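Local coordinates for uncharacterized protein Sortase B (Clostridium perfringens, PDB 5YFK) that is a class B sortase, a cysteine transpeptidase of the kind that probably attaches proteins covalently to the bacterial cell wall, at residues A122-F127 with L206-Y211; K161-E166 with R217-A222. The protein carries 1 engineered substitution. All coordinates share one frame; numbering follows the deposited sequence.

Contact 1: A122-F127 with L206-Y211. Engineered in segment 206-211: Ser209 (natural residue Cys).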
loop_
_atom_site.group_PDB
_atom_site.type_symbol
_atom_site.label_atom_id
_atom_site.label_comp_id
_atom_site.label_asym_id
_atom_site.label_seq_id
_atom_site.Cartn_x
_atom_site.Cartn_y
_atom_site.Cartn_z
ATOM N N ALA A 122 -3.615 -5.857 -8.259
ATOM C CA ALA A 122 -3.851 -7.264 -8.615
ATOM C C ALA A 122 -2.757 -8.151 -8.041
ATOM O O ALA A 122 -3.018 -9.231 -7.507
ATOM C CB ALA A 122 -3.908 -7.433 -10.129
ATOM N N GLN A 123 -1.508 -7.728 -8.197
ATOM C CA GLN A 123 -0.384 -8.603 -7.848
ATOM C C GLN A 123 -0.135 -8.809 -6.389
ATOM O O GLN A 123 0.634 -9.701 -6.014
ATOM C CB GLN A 123 0.894 -8.184 -8.587
ATOM C CG GLN A 123 0.771 -8.486 -10.060
ATOM C CD GLN A 123 2.109 -8.513 -10.775
ATOM O OE1 GLN A 123 3.161 -8.230 -10.179
ATOM N NE2 GLN A 123 2.045 -8.656 -12.086
ATOM N N ILE A 124 -0.898 -8.126 -5.536
ATOM C CA ILE A 124 -0.906 -8.486 -4.109
ATOM C C ILE A 124 -1.280 -9.952 -3.877
ATOM O O ILE A 124 -0.741 -10.633 -2.981
ATOM C CB ILE A 124 -1.876 -7.569 -3.325
ATOM C CG1 ILE A 124 -1.429 -6.109 -3.403
ATOM C CG2 ILE A 124 -2.004 -8.047 -1.904
ATOM C CD1 ILE A 124 -0.067 -5.774 -2.850
ATOM N N LYS A 125 -2.040 -10.507 -4.808
ATOM C CA LYS A 125 -2.515 -11.887 -4.690
ATOM C C LYS A 125 -1.352 -12.902 -4.800
ATOM O O LYS A 125 -1.396 -13.987 -4.189
ATOM C CB LYS A 125 -3.568 -12.128 -5.773
ATOM C CG LYS A 125 -3.006 -12.342 -7.175
ATOM C CD LYS A 125 -4.123 -12.425 -8.202
ATOM C CE LYS A 125 -3.594 -12.806 -9.578
ATOM N NZ LYS A 125 -3.495 -14.282 -9.713
ATOM N N HIS A 126 -0.205 -12.420 -5.263
ATOM C CA HIS A 126 0.937 -13.327 -5.465
ATOM C C HIS A 126 1.494 -13.699 -4.111
ATOM O O HIS A 126 2.123 -14.738 -3.951
ATOM C CB HIS A 126 2.023 -12.664 -6.292
ATOM C CG HIS A 126 1.690 -12.506 -7.741
ATOM N ND1 HIS A 126 2.548 -11.894 -8.627
ATOM C CD2 HIS A 126 0.664 -12.987 -8.487
ATOM C CE1 HIS A 126 2.013 -11.909 -9.839
ATOM N NE2 HIS A 126 0.893 -12.605 -9.790
ATOM N N PHE A 127 1.266 -12.848 -3.116
ATOM C CA PHE A 127 1.807 -13.094 -1.789
ATOM C C PHE A 127 1.138 -14.262 -1.079
ATOM O O PHE A 127 1.682 -14.786 -0.100
ATOM C CB PHE A 127 1.740 -11.812 -0.963
ATOM C CG PHE A 127 2.778 -10.816 -1.352
ATOM C CD1 PHE A 127 4.103 -11.027 -1.003
ATOM C CD2 PHE A 127 2.470 -9.765 -2.205
ATOM C CE1 PHE A 127 5.103 -10.181 -1.438
ATOM C CE2 PHE A 127 3.464 -8.895 -2.634
ATOM C CZ PHE A 127 4.773 -9.074 -2.213
ATOM N N LEU A 206 -1.563 -3.220 3.103
ATOM C CA LEU A 206 -2.033 -3.103 1.730
ATOM C C LEU A 206 -3.237 -3.988 1.515
ATOM O O LEU A 206 -3.199 -5.159 1.857
ATOM C CB LEU A 206 -0.942 -3.521 0.736
ATOM C CG LEU A 206 0.446 -2.894 0.896
ATOM C CD1 LEU A 206 1.390 -3.415 -0.168
ATOM C CD2 LEU A 206 0.374 -1.380 0.872
ATOM N N ILE A 207 -4.303 -3.401 0.975
ATOM C CA ILE A 207 -5.585 -4.086 0.860
ATOM C C ILE A 207 -6.103 -4.047 -0.555
ATOM O O ILE A 207 -6.238 -2.965 -1.163
ATOM C CB ILE A 207 -6.631 -3.489 1.826
ATOM C CG1 ILE A 207 -6.171 -3.700 3.278
ATOM C CG2 ILE A 207 -7.976 -4.160 1.622
ATOM C CD1 ILE A 207 -6.967 -2.879 4.276
ATOM N N THR A 208 -6.540 -5.215 -1.023
ATOM C CA THR A 208 -7.205 -5.317 -2.278
ATOM C C THR A 208 -8.349 -6.338 -2.238
ATOM O O THR A 208 -8.542 -7.030 -1.234
ATOM C CB THR A 208 -6.225 -5.603 -3.429
ATOM O OG1 THR A 208 -6.879 -5.400 -4.674
ATOM C CG2 THR A 208 -5.660 -7.019 -3.405
ATOM N N SER A 209 -9.089 -6.446 -3.344
ATOM C CA SER A 209 -10.125 -7.452 -3.447
ATOM C C SER A 209 -9.596 -8.750 -4.047
ATOM O O SER A 209 -8.601 -8.748 -4.766
ATOM C CB SER A 209 -11.302 -6.909 -4.239
ATOM O OG SER A 209 -10.973 -6.798 -5.608
ATOM N N GLY A 210 -10.181 -9.878 -3.644
ATOM C CA GLY A 210 -9.846 -11.142 -4.265
ATOM C C GLY A 210 -11.081 -11.864 -4.774
ATOM O O GLY A 210 -12.211 -11.390 -4.607
ATOM N N TYR A 211 -10.851 -12.890 -5.575
ATOM C CA TYR A 211 -11.956 -13.585 -6.222
ATOM C C TYR A 211 -12.047 -15.065 -5.894
ATOM O O TYR A 211 -12.906 -15.766 -6.430
ATOM C CB TYR A 211 -11.851 -13.382 -7.713
ATOM C CG TYR A 211 -11.949 -11.945 -8.076
ATOM C CD1 TYR A 211 -13.180 -11.309 -8.101
ATOM C CD2 TYR A 211 -10.806 -11.168 -8.241
ATOM C CE1 TYR A 211 -13.284 -9.952 -8.342
ATOM C CE2 TYR A 211 -10.901 -9.792 -8.392
ATOM C CZ TYR A 211 -12.143 -9.202 -8.522
ATOM O OH TYR A 211 -12.253 -7.855 -8.822
#
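Thr208 directs its hydroxyl OG1 into a hydrogen bond with the carbonyl oxygen of Gly112 and presents its methyl to Ile124, so that one small side chain serves a polar and an apolar neighbour at once. The residue belongs to strand 203-210 of the sortase β-barrel, in the signature TLXTC motif, whose last four positions are Leu206 to Ser209. Ser209 is an engineered replacement for the cysteine predicted to form the acyl-thioester intermediate. With OG1 of Thr208 anti to the backbone nitrogen (chi1 -167°), CG2 falls between N and the carbonyl carbon and is directed at the 3-10 segment 122-127. There it lies 3.8 Å from CB of Ile124 and, as the two side chains slide past each other in opposite directions, 4.1 Å from CG2 of that residue.

The other branch of Ile124 serves the strand residue two positions earlier, on the same face. Its chain turns at chi2 (-60°), and CD1 meets CD1 of Leu206 at 3.9 Å, the two side chains crossing at about a right angle. Ile124 thus straddles two positions of the strand, whereas Ile207 between them points to the opposite face. All three touching residues are buried, and the packing is wholly apolar.

The 3-10 segment that delivers Ile124 is held by successive i+3 to i backbone bonds, Lys125 N to Ala122 O (3.1 Å) and His126 N to Gln123 O (2.9 Å) among them. Further along the strand, Asn114 ND2 bonds to Ser209 O, tying the strand that bears the predicted nucleophile position to the segment that follows the predicted catalytic His113. A further bond of the 3-10 series, Phe127 N to Ile124 O, spans 3.0 Å, and that same oxygen lies in the plane of the Phe127 ring, at its edge.

Contact 2: K161-E166 with R217-A222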
loop_
_atom_site.group_PDB
_atom_site.type_symbol
_atom_site.label_atom_id
_atom_site.label_comp_id
_atom_site.label_asym_id
_atom_site.label_seq_id
_atom_site.Cartn_x
_atom_site.Cartn_y
_atom_site.Cartn_z
ATOM N N LYS A 161 -16.507 -7.484 5.059
ATOM C CA LYS A 161 -17.141 -6.894 6.236
ATOM C C LYS A 161 -16.358 -7.108 7.534
ATOM O O LYS A 161 -16.244 -6.197 8.353
ATOM C CB LYS A 161 -18.572 -7.417 6.376
ATOM C CG LYS A 161 -19.489 -6.948 5.271
ATOM C CD LYS A 161 -19.796 -5.478 5.416
ATOM C CE LYS A 161 -20.791 -5.007 4.389
ATOM N NZ LYS A 161 -20.835 -3.520 4.371
ATOM N N ASP A 162 -15.791 -8.288 7.728
ATOM C CA ASP A 162 -14.926 -8.512 8.863
ATOM C C ASP A 162 -13.694 -7.638 8.827
ATOM O O ASP A 162 -13.296 -7.045 9.822
ATOM C CB ASP A 162 -14.486 -9.966 8.911
ATOM C CG ASP A 162 -15.336 -10.781 9.844
ATOM O OD1 ASP A 162 -16.245 -10.191 10.481
ATOM O OD2 ASP A 162 -15.131 -12.010 9.897
ATOM N N LEU A 163 -13.115 -7.524 7.647
ATOM C CA LEU A 163 -11.907 -6.745 7.497
ATOM C C LEU A 163 -12.149 -5.298 7.883
ATOM O O LEU A 163 -11.323 -4.659 8.543
ATOM C CB LEU A 163 -11.405 -6.858 6.063
ATOM C CG LEU A 163 -10.036 -6.217 5.901
ATOM C CD1 LEU A 163 -9.044 -6.909 6.824
ATOM C CD2 LEU A 163 -9.601 -6.271 4.441
ATOM N N GLU A 164 -13.251 -4.755 7.400
ATOM C CA GLU A 164 -13.592 -3.353 7.596
ATOM C C GLU A 164 -13.766 -2.999 9.073
ATOM O O GLU A 164 -13.302 -1.936 9.509
ATOM C CB GLU A 164 -14.876 -3.075 6.814
ATOM C CG GLU A 164 -15.207 -1.626 6.601
ATOM C CD GLU A 164 -16.614 -1.465 6.075
ATOM O OE1 GLU A 164 -17.241 -2.496 5.739
ATOM O OE2 GLU A 164 -17.121 -0.328 6.092
ATOM N N SER A 165 -14.052 -4.029 9.859
ATOM C CA SER A 165 -14.249 -3.880 11.284
ATOM C C SER A 165 -12.941 -4.059 12.043
ATOM O O SER A 165 -12.849 -3.653 13.200
ATOM C CB SER A 165 -15.288 -4.895 11.789
ATOM O OG SER A 165 -14.750 -6.215 11.840
ATOM N N GLU A 166 -11.992 -4.781 11.450
ATOM C CA GLU A 166 -10.747 -5.107 12.130
ATOM C C GLU A 166 -9.662 -4.049 11.908
ATOM O O GLU A 166 -8.843 -3.819 12.797
ATOM C CB GLU A 166 -10.224 -6.481 11.696
ATOM C CG GLU A 166 -11.034 -7.654 12.212
ATOM C CD GLU A 166 -10.807 -8.901 11.396
ATOM O OE1 GLU A 166 -10.118 -8.814 10.354
ATOM O OE2 GLU A 166 -11.345 -9.960 11.771
ATOM N N ARG A 217 -11.226 -10.114 0.461
ATOM C CA ARG A 217 -10.185 -9.117 0.496
ATOM C C ARG A 217 -8.861 -9.803 0.728
ATOM O O ARG A 217 -8.749 -10.699 1.581
ATOM C CB ARG A 217 -10.437 -8.116 1.617
ATOM C CG ARG A 217 -11.684 -7.301 1.441
ATOM C CD ARG A 217 -11.552 -6.394 0.259
ATOM N NE ARG A 217 -12.698 -5.527 0.072
ATOM C CZ ARG A 217 -13.707 -5.759 -0.772
ATOM N NH1 ARG A 217 -13.792 -6.898 -1.465
ATOM N NH2 ARG A 217 -14.676 -4.865 -0.870
ATOM N N ILE A 218 -7.837 -9.331 0.038
ATOM C CA ILE A 218 -6.475 -9.842 0.289
ATOM C C ILE A 218 -5.613 -8.750 0.937
ATOM O O ILE A 218 -5.695 -7.617 0.547
ATOM C CB ILE A 218 -5.809 -10.273 -1.031
ATOM C CG1 ILE A 218 -6.745 -11.220 -1.815
ATOM C CG2 ILE A 218 -4.458 -10.932 -0.777
ATOM C CD1 ILE A 218 -6.254 -11.581 -3.205
ATOM N N VAL A 219 -4.870 -9.117 1.986
ATOM C CA VAL A 219 -4.191 -8.149 2.853
ATOM C C VAL A 219 -2.723 -8.543 2.981
ATOM O O VAL A 219 -2.407 -9.693 3.248
ATOM C CB VAL A 219 -4.812 -8.092 4.266
ATOM C CG1 VAL A 219 -4.234 -6.940 5.087
ATOM C CG2 VAL A 219 -6.328 -7.990 4.195
ATOM N N VAL A 220 -1.840 -7.560 2.826
ATOM C CA VAL A 220 -0.448 -7.702 3.154
ATOM C C VAL A 220 -0.033 -6.641 4.187
ATOM O O VAL A 220 -0.449 -5.494 4.109
ATOM C CB VAL A 220 0.455 -7.590 1.909
ATOM C CG1 VAL A 220 1.919 -7.563 2.329
ATOM C CG2 VAL A 220 0.215 -8.783 0.978
ATOM N N VAL A 221 0.593 -7.097 5.265
ATOM C CA VAL A 221 1.065 -6.190 6.318
ATOM C C VAL A 221 2.584 -6.318 6.457
ATOM O O VAL A 221 3.154 -7.420 6.434
ATOM C CB VAL A 221 0.389 -6.481 7.680
ATOM C CG1 VAL A 221 0.521 -5.298 8.614
ATOM C CG2 VAL A 221 -1.101 -6.817 7.492
ATOM N N ALA A 222 3.235 -5.167 6.576
ATOM C CA ALA A 222 4.694 -5.072 6.568
ATOM C C ALA A 222 5.126 -4.073 7.644
ATOM O O ALA A 222 4.350 -3.176 8.022
ATOM C CB ALA A 222 5.167 -4.596 5.198
#
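Helix segment 161-166 lies against the start of strand segment 217-222, with the closest pair of CA atoms, Leu163 and Arg217, 7.6 Å apart. Leu163 alone carries the helix side of the contact. Its CG stands anti to the backbone nitrogen (chi1 -172°), which sends the isopropyl fork down between two strand residues on the same face. CD2 does most of the touching: it rests 3.5 Å from CB of Arg217 and 3.7 Å from CG2 of Val219. The second methyl, CD1, adds only a contact of 3.9 Å with Val219 CG2, the Leu163 and Val219 side chains running past each other in opposite directions.

The helix belongs to the long connection between strands 146-159 and 203-210, the β6/β7 region that in class B sortases carries added helical structure beside the strands of the predicted active site. Leu163 also packs on Ile207, and so spans the two adjoining strands of the barrel. Arg217, the predicted transition-state stabiliser, meets Leu163 through the aliphatic base of its side chain; CG is 3.8 Å from Leu163 CD2. A bend at chi2 (-67°) then carries the guanidinium away from the leucine, on the side where the arginine touches the engineered Ser209.

Within the helix, Asp162 O, directed toward the C-terminal end, is gripped chiefly by Ser165 N at 3.1 Å and Ser165 OG at 2.6 Å, the hydroxyl lying tilted 22° from the carbonyl plane; Glu166 N contributes a weak third bond. At the helix end, the carboxylate of Glu166 forms a salt bridge through OE2 with Lys187 NZ.

The two contacts, centred about 11 Å apart, clad opposite faces of one antiparallel strand pair: the 3-10 segment 122-127 covers Leu206 and Thr208, while helix 161-166 covers Arg217 and Val219. Probable backbone bonds join them, Thr208 O to Ile218 N and Leu206 N to Val220 O, each 2.7 Å. Contact 1 also reaches the second strand directly, through Ile124 CG2 against Val220 CG2 at 3.7 Å. The predicted catalytic residues gather at this junction: between nearest side-chain atoms, Arg217 lies about 4 Å from Ser209 and about 8 Å from His113, and Arg217 CD packs 3.4 Å from Thr208 O.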